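Side-chain contact in 3-polyprenyl-4-hydroxybenzoate decarboxylase and related decarboxylases (Pelotomaculum thermopropionicum, PDB 6H6X), which probably decarboxylates aromatic acids as a UbiD-family enzyme, using a prenylated flavin cofactor bound together with manganese and potassium ions: residues B[7-12]-B[58-63]. The protein carries 8 engineered substitutions. Residues are numbered along the deposited sequence; the frame is centred on the assembly and turned at random.
Sequences EWLAFL and TGLAGD
The indole N-H of Trp-8 reaches out of helix 5-14 to the backbone carbonyl of Leu-60, with NE1 2.8 Å from O and a fairly straight N-H...O angle of 161°. The oxygen lies at the ring edge, close to the indole plane, whereas NE1 sits above the carbonyl plane, 41° out of it. CG of Trp-8 is anti to the backbone N (chi1 -179°), which carries the indole out from the helix so that its NE1 edge meets the Leu-60 carbonyl. Both methyls of Leu-12 also lie against Leu-60 O, CD1 at 3.5 Å. On the Leu-60 side chain, CB packs 4.1 Å from Trp-8 CD1, and Leu-60 CD2 meets Leu-9 CD2 at 3.7 Å; this side chain is about 11 Å from the bound prenylated flavin. Phe-11 lies against one indole face, and the ring of His-193 also meets the indole. On the loop side, Glu-295 accepts hydrogen bonds from the backbone N of Gly-59 and Leu-60. A phenylalanine in place of Trp-8 would probably leave the buried Leu-60 carbonyl without its indole donor. One directional bond, bordered by leucine methyls, thus ties the N-terminal helix to the loop between strand 56-58 and helix 64-70.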
# COMPACT_ATOMS: atom_id res chain seq x y z
N GLU B 7 -24.04 15.88 -17.56
CA GLU B 7 -23.55 14.85 -18.46
C GLU B 7 -22.48 13.96 -17.80
O GLU B 7 -22.54 12.73 -17.93
CB GLU B 7 -23.12 15.45 -19.80
CG GLU B 7 -24.39 15.75 -20.63
CD GLU B 7 -24.25 16.86 -21.66
OE1 GLU B 7 -23.25 16.80 -22.42
OE2 GLU B 7 -25.14 17.75 -21.71
N TRP B 8 -21.58 14.57 -17.02
CA TRP B 8 -20.59 13.79 -16.32
C TRP B 8 -21.27 12.83 -15.38
O TRP B 8 -20.88 11.68 -15.32
CB TRP B 8 -19.57 14.66 -15.55
CG TRP B 8 -18.56 13.81 -14.88
CD1 TRP B 8 -18.52 13.47 -13.56
CD2 TRP B 8 -17.51 13.12 -15.50
NE1 TRP B 8 -17.48 12.65 -13.32
CE2 TRP B 8 -16.84 12.40 -14.50
CE3 TRP B 8 -17.05 13.04 -16.83
CZ2 TRP B 8 -15.73 11.59 -14.76
CZ3 TRP B 8 -15.95 12.26 -17.10
CH2 TRP B 8 -15.30 11.53 -16.07
N LEU B 9 -22.27 13.28 -14.64
CA LEU B 9 -23.01 12.32 -13.77
C LEU B 9 -23.69 11.18 -14.54
O LEU B 9 -23.77 10.06 -14.03
CB LEU B 9 -24.02 13.01 -12.87
CG LEU B 9 -23.47 14.04 -11.92
CD1 LEU B 9 -24.59 14.66 -11.12
CD2 LEU B 9 -22.42 13.45 -10.99
N ALA B 10 -24.15 11.46 -15.76
CA ALA B 10 -24.74 10.43 -16.63
C ALA B 10 -23.69 9.40 -17.01
O ALA B 10 -23.92 8.20 -16.86
CB ALA B 10 -25.37 11.06 -17.88
N PHE B 11 -22.54 9.87 -17.49
CA PHE B 11 -21.37 9.00 -17.75
C PHE B 11 -21.00 8.12 -16.55
O PHE B 11 -20.76 6.93 -16.71
CB PHE B 11 -20.19 9.87 -18.15
CG PHE B 11 -18.92 9.11 -18.44
CD1 PHE B 11 -18.68 8.56 -19.70
CD2 PHE B 11 -17.93 9.00 -17.47
CE1 PHE B 11 -17.50 7.88 -19.98
CE2 PHE B 11 -16.75 8.33 -17.73
CZ PHE B 11 -16.54 7.76 -18.99
N LEU B 12 -20.98 8.68 -15.34
CA LEU B 12 -20.65 7.87 -14.15
C LEU B 12 -21.74 6.81 -13.85
O LEU B 12 -21.41 5.68 -13.48
CB LEU B 12 -20.44 8.73 -12.89
CG LEU B 12 -19.32 9.76 -12.78
CD1 LEU B 12 -19.48 10.53 -11.49
CD2 LEU B 12 -17.98 9.08 -12.79
N THR B 58 -20.67 14.33 -4.34
CA THR B 58 -19.25 14.33 -3.98
C THR B 58 -18.53 13.19 -4.69
O THR B 58 -19.15 12.22 -5.07
CB THR B 58 -19.03 14.33 -2.46
OG1 THR B 58 -17.64 14.60 -2.17
CG2 THR B 58 -19.46 13.02 -1.86
N GLY B 59 -17.23 13.39 -4.95
CA GLY B 59 -16.37 12.34 -5.49
C GLY B 59 -16.63 12.10 -6.98
O GLY B 59 -16.78 10.97 -7.40
N LEU B 60 -16.63 13.18 -7.77
CA LEU B 60 -16.87 13.10 -9.24
C LEU B 60 -15.86 12.31 -10.00
O LEU B 60 -16.19 11.66 -11.01
CB LEU B 60 -16.93 14.50 -9.88
CG LEU B 60 -18.02 15.42 -9.33
CD1 LEU B 60 -17.99 16.73 -10.07
CD2 LEU B 60 -19.38 14.76 -9.45
N ALA B 61 -14.63 12.34 -9.51
CA ALA B 61 -13.57 11.52 -10.07
C ALA B 61 -12.55 11.28 -8.96
O ALA B 61 -12.09 12.23 -8.34
CB ALA B 61 -12.91 12.25 -11.24
N GLY B 62 -12.22 10.02 -8.72
CA GLY B 62 -11.37 9.62 -7.62
C GLY B 62 -10.27 8.66 -7.97
O GLY B 62 -9.73 8.01 -7.10
N ASP B 63 -9.94 8.57 -9.26
CA ASP B 63 -8.88 7.74 -9.76
C ASP B 63 -8.46 8.28 -11.10
O ASP B 63 -9.19 9.07 -11.72
CB ASP B 63 -9.29 6.27 -9.81
CG ASP B 63 -10.38 5.96 -10.86
OD1 ASP B 63 -10.25 6.39 -12.05
OD2 ASP B 63 -11.35 5.24 -10.50